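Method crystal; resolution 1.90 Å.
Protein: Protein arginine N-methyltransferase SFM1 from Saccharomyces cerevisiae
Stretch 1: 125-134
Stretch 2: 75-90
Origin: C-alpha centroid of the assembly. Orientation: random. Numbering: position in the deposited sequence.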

# COMPACT_ATOMS: atom_id res chain seq x y z
N PRO A 125 -17.94 -19.17 -15.75
CA PRO A 125 -18.76 -20.09 -14.95
C PRO A 125 -18.25 -21.53 -14.92
O PRO A 125 -18.57 -22.25 -13.98
CB PRO A 125 -20.14 -19.99 -15.62
CG PRO A 125 -19.89 -19.43 -16.97
CD PRO A 125 -18.70 -18.54 -16.83
N ASN A 126 -17.45 -21.94 -15.90
CA ASN A 126 -16.86 -23.29 -15.91
C ASN A 126 -15.56 -23.42 -15.12
O ASN A 126 -15.05 -24.52 -14.91
CB ASN A 126 -16.59 -23.73 -17.35
CG ASN A 126 -17.84 -23.79 -18.18
OD1 ASN A 126 -18.90 -24.18 -17.70
ND2 ASN A 126 -17.72 -23.42 -19.45
N LEU A 127 -15.01 -22.29 -14.70
CA LEU A 127 -13.61 -22.29 -14.26
C LEU A 127 -13.35 -22.67 -12.79
O LEU A 127 -12.47 -23.49 -12.50
CB LEU A 127 -13.01 -20.90 -14.51
CG LEU A 127 -11.56 -20.71 -14.09
CD1 LEU A 127 -10.66 -21.63 -14.90
CD2 LEU A 127 -11.15 -19.23 -14.27
N LEU A 128 -14.11 -22.08 -11.87
CA LEU A 128 -13.71 -22.09 -10.46
C LEU A 128 -14.53 -23.03 -9.58
O LEU A 128 -15.72 -23.24 -9.80
CB LEU A 128 -13.82 -20.67 -9.89
CG LEU A 128 -13.04 -19.63 -10.69
CD1 LEU A 128 -13.59 -18.25 -10.43
CD2 LEU A 128 -11.59 -19.71 -10.30
N ILE A 129 -13.87 -23.57 -8.56
CA ILE A 129 -14.51 -24.36 -7.52
C ILE A 129 -14.19 -23.74 -6.17
O ILE A 129 -13.02 -23.54 -5.84
CB ILE A 129 -14.03 -25.84 -7.54
CG1 ILE A 129 -14.31 -26.49 -8.90
CG2 ILE A 129 -14.70 -26.64 -6.41
CD1 ILE A 129 -15.77 -26.72 -9.19
N SER A 130 -15.21 -23.40 -5.39
CA SER A 130 -15.02 -22.75 -4.10
C SER A 130 -14.54 -23.72 -3.01
O SER A 130 -15.02 -24.85 -2.92
CB SER A 130 -16.33 -22.10 -3.64
OG SER A 130 -16.67 -20.97 -4.43
N ARG A 131 -13.61 -23.25 -2.18
CA ARG A 131 -13.25 -23.94 -0.94
C ARG A 131 -13.05 -22.94 0.18
O ARG A 131 -12.59 -21.83 -0.05
CB ARG A 131 -11.96 -24.75 -1.10
CG ARG A 131 -12.13 -26.02 -1.93
CD ARG A 131 -12.97 -27.05 -1.21
NE ARG A 131 -12.90 -28.34 -1.89
CZ ARG A 131 -13.78 -28.75 -2.80
NH1 ARG A 131 -14.78 -27.95 -3.14
NH2 ARG A 131 -13.63 -29.94 -3.37
N ARG A 132 -13.38 -23.37 1.39
CA ARG A 132 -13.09 -22.60 2.60
C ARG A 132 -11.75 -23.02 3.19
O ARG A 132 -11.30 -24.14 2.95
CB ARG A 132 -14.22 -22.80 3.63
CG ARG A 132 -14.27 -21.77 4.73
CD ARG A 132 -15.38 -22.09 5.73
NE ARG A 132 -15.11 -23.33 6.47
CZ ARG A 132 -15.72 -23.67 7.60
NH1 ARG A 132 -16.65 -22.88 8.13
NH2 ARG A 132 -15.41 -24.81 8.21
N LEU A 133 -11.11 -22.14 3.96
CA LEU A 133 -9.98 -22.55 4.79
C LEU A 133 -10.31 -22.27 6.26
O LEU A 133 -9.73 -21.38 6.89
CB LEU A 133 -8.70 -21.80 4.41
CG LEU A 133 -7.97 -22.13 3.11
CD1 LEU A 133 -6.78 -21.16 2.93
CD2 LEU A 133 -7.49 -23.58 3.09
N GLY A 134 -11.26 -23.03 6.81
CA GLY A 134 -11.68 -22.83 8.19
C GLY A 134 -12.57 -21.62 8.35
O GLY A 134 -12.82 -20.89 7.40
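Stretch 2 75-90: LKDGRVCLLDPRATID

How does stretch 2 run along stretch 1? Its strand, 80-83, lies beside strand 128-131 in the same direction, a parallel pairing twisted by a crossing angle of -41°, with the axes 4.5 Å apart at their closest. Val80, Cys81, Leu82 and Leu83 pair with Leu128, Ile129, Ser130 and Arg131, at CA-CA distances of 5.1, 4.9, 4.8 and 5.4 Å. Hydrogen bonds alternate as parallel strands require: Ile129 N gives to Val80 O (3.0 Å), Leu82 N to Ile129 O (2.9 Å), Arg131 N to Leu82 O (3.0 Å) and Asp84 N to Arg131 O (2.9 Å). Ahead of the strand, a type II turn from Lys76 to Arg79 places Gly78, at positive phi (79°), so that Gly78 N reaches Leu127 O at 3.0 Å.

Which side chains pack on the face shared by Leu128 and Ser130? Val80 and Leu82 lie there beside them. Leu128 takes chi1 m and chi2 t, which brings its CD2 to 3.5 Å from CG1 of Val80, itself at chi1 t; Leu128 CB also lies 4.4 Å from Leu82 CB. Leu127 starts out away from stretch 2, yet its chi1 t, chi2 p conformation returns CD1 to 3.8 Å from Val80 CG2. The polar member is Ser130: at chi1 -70° (m), its OG donates to Asp84 OD2 at 2.7 Å. Asp84 is extended at chi1 t, and its other oxygen, OD1, accepts from Arg86 N at 3.0 Å within the type I turn from Asp84 to Ala87. The Asp84 carboxylate thus links Ser130 to the turn, adding to the bond from Asp84 N to Arg131 O, while Ala87 CB rests 3.9 Å from Ser130 CB.

What shapes the Arg131 side chain on the other face? It shares that face with Ile129, Cys81 and Leu83, and its CB sits 3.5 Å from Cys81 SG. Chi1 and chi2 are both m, folding the chain so that NH1 returns to its own strand and donates to Ser130 O at 3.1 Å. Along the way CD approaches Ile89 O at 3.4 Å, and CG2 of Ile89 covers one face of the guanidinium, 3.7 Å from Arg131 NE.

How does the chain of stretch 2 come back to Arg132? Beyond the turn it returns to bridge Arg132 with Asp90, CA-CA 4.4 Å, and Arg132 N donates to Ile89 O at 2.8 Å. The Arg132 side chain is extended through chi1 and chi2 (both t), then bends at chi3 (66°, p) to present its guanidinium edge to Asp90. A two-pronged salt bridge results, Arg132 NE to Asp90 OD1 at 2.8 Å and Arg132 NH2 to Asp90 OD2 at 3.2 Å. Although the Asp90 CA-to-CB bond points away overall, its carboxylate comes back, and OD1 also accepts from Gly134 N at 2.9 Å, so one oxygen holds both side chain and backbone of stretch 1.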

# COMPACT_ATOMS: atom_id res chain seq x y z
N LEU A 75 -4.53 -22.87 -16.93
CA LEU A 75 -5.67 -22.89 -16.01
C LEU A 75 -6.79 -23.69 -16.66
O LEU A 75 -7.33 -23.30 -17.71
CB LEU A 75 -6.16 -21.48 -15.68
CG LEU A 75 -5.46 -20.70 -14.56
CD1 LEU A 75 -4.01 -20.42 -14.89
CD2 LEU A 75 -6.22 -19.39 -14.32
N LYS A 76 -7.14 -24.81 -16.05
CA LYS A 76 -8.14 -25.69 -16.64
C LYS A 76 -9.46 -25.61 -15.90
O LYS A 76 -9.48 -25.48 -14.67
CB LYS A 76 -7.62 -27.13 -16.66
CG LYS A 76 -6.49 -27.34 -17.66
CD LYS A 76 -5.90 -28.75 -17.54
CE LYS A 76 -5.12 -28.92 -16.24
NZ LYS A 76 -3.85 -28.14 -16.25
N ASP A 77 -10.56 -25.66 -16.64
CA ASP A 77 -11.87 -25.57 -16.02
C ASP A 77 -12.05 -26.63 -14.94
O ASP A 77 -11.72 -27.81 -15.13
CB ASP A 77 -12.96 -25.69 -17.09
CG ASP A 77 -13.07 -24.45 -17.97
OD1 ASP A 77 -12.44 -23.41 -17.65
OD2 ASP A 77 -13.80 -24.50 -18.98
N GLY A 78 -12.52 -26.19 -13.77
CA GLY A 78 -12.75 -27.06 -12.65
C GLY A 78 -11.50 -27.41 -11.87
O GLY A 78 -11.57 -28.08 -10.85
N ARG A 79 -10.34 -26.95 -12.35
CA ARG A 79 -9.09 -27.26 -11.65
C ARG A 79 -8.48 -26.00 -11.03
O ARG A 79 -7.31 -25.99 -10.65
CB ARG A 79 -8.08 -27.92 -12.61
CG ARG A 79 -8.63 -29.22 -13.23
CD ARG A 79 -7.51 -30.05 -13.88
NE ARG A 79 -6.41 -30.23 -12.94
CZ ARG A 79 -6.34 -31.21 -12.05
NH1 ARG A 79 -7.28 -32.15 -12.00
NH2 ARG A 79 -5.30 -31.27 -11.22
N VAL A 80 -9.29 -24.95 -10.93
CA VAL A 80 -8.85 -23.73 -10.24
C VAL A 80 -9.73 -23.50 -9.02
O VAL A 80 -10.94 -23.38 -9.13
CB VAL A 80 -8.91 -22.50 -11.18
CG1 VAL A 80 -8.45 -21.26 -10.45
CG2 VAL A 80 -8.04 -22.75 -12.44
N CYS A 81 -9.10 -23.48 -7.84
CA CYS A 81 -9.81 -23.33 -6.58
C CYS A 81 -9.91 -21.86 -6.19
O CYS A 81 -8.95 -21.11 -6.30
CB CYS A 81 -9.10 -24.12 -5.48
SG CYS A 81 -9.92 -23.96 -3.88
N LEU A 82 -11.08 -21.45 -5.74
CA LEU A 82 -11.24 -20.08 -5.26
C LEU A 82 -11.45 -20.09 -3.75
O LEU A 82 -12.36 -20.75 -3.26
CB LEU A 82 -12.42 -19.40 -5.96
CG LEU A 82 -12.78 -18.00 -5.45
CD1 LEU A 82 -11.71 -16.96 -5.87
CD2 LEU A 82 -14.16 -17.61 -5.97
N LEU A 83 -10.60 -19.39 -3.02
CA LEU A 83 -10.85 -19.18 -1.59
C LEU A 83 -12.18 -18.47 -1.44
O LEU A 83 -12.38 -17.40 -2.01
CB LEU A 83 -9.75 -18.35 -0.92
CG LEU A 83 -10.07 -18.05 0.56
CD1 LEU A 83 -10.10 -19.36 1.37
CD2 LEU A 83 -9.08 -17.06 1.17
N ASP A 84 -13.08 -19.07 -0.69
CA ASP A 84 -14.44 -18.55 -0.62
C ASP A 84 -14.93 -18.65 0.82
O ASP A 84 -15.28 -19.73 1.28
CB ASP A 84 -15.34 -19.32 -1.59
CG ASP A 84 -16.75 -18.74 -1.71
OD1 ASP A 84 -17.10 -17.80 -0.96
OD2 ASP A 84 -17.51 -19.25 -2.55
N PRO A 85 -14.96 -17.52 1.54
CA PRO A 85 -15.44 -17.54 2.94
C PRO A 85 -16.93 -17.89 3.06
O PRO A 85 -17.38 -18.22 4.16
CB PRO A 85 -15.17 -16.11 3.43
CG PRO A 85 -15.08 -15.28 2.18
CD PRO A 85 -14.50 -16.18 1.13
N ARG A 86 -17.68 -17.83 1.96
CA ARG A 86 -19.10 -18.18 2.00
C ARG A 86 -19.34 -19.67 1.70
O ARG A 86 -20.47 -20.15 1.78
CB ARG A 86 -19.89 -17.32 1.02
CG ARG A 86 -19.75 -15.82 1.25
CD ARG A 86 -20.72 -15.29 2.29
NE ARG A 86 -20.46 -15.84 3.62
CZ ARG A 86 -19.51 -15.39 4.44
NH1 ARG A 86 -18.74 -14.37 4.08
NH2 ARG A 86 -19.34 -15.96 5.63
N ALA A 87 -18.27 -20.38 1.34
CA ALA A 87 -18.38 -21.81 1.06
C ALA A 87 -18.42 -22.58 2.38
O ALA A 87 -18.06 -22.03 3.42
CB ALA A 87 -17.21 -22.28 0.20
N THR A 88 -18.82 -23.84 2.35
CA THR A 88 -18.79 -24.63 3.58
C THR A 88 -17.76 -25.75 3.52
O THR A 88 -17.32 -26.22 4.55
CB THR A 88 -20.17 -25.24 3.91
OG1 THR A 88 -20.53 -26.22 2.92
CG2 THR A 88 -21.22 -24.16 3.98
N ILE A 89 -17.38 -26.18 2.32
CA ILE A 89 -16.44 -27.29 2.20
C ILE A 89 -15.01 -26.79 2.39
O ILE A 89 -14.55 -25.95 1.62
CB ILE A 89 -16.57 -27.98 0.82
CG1 ILE A 89 -17.96 -28.58 0.65
CG2 ILE A 89 -15.50 -29.03 0.66
CD1 ILE A 89 -18.21 -29.19 -0.71
N ASP A 90 -14.31 -27.28 3.42
CA ASP A 90 -12.91 -26.91 3.61
C ASP A 90 -12.02 -27.62 2.60
O ASP A 90 -12.28 -28.76 2.23
CB ASP A 90 -12.41 -27.27 5.01
CG ASP A 90 -12.83 -26.25 6.06
OD1 ASP A 90 -13.01 -25.06 5.73
OD2 ASP A 90 -12.98 -26.67 7.23
O HOH W 1 -15.15 -22.91 -20.38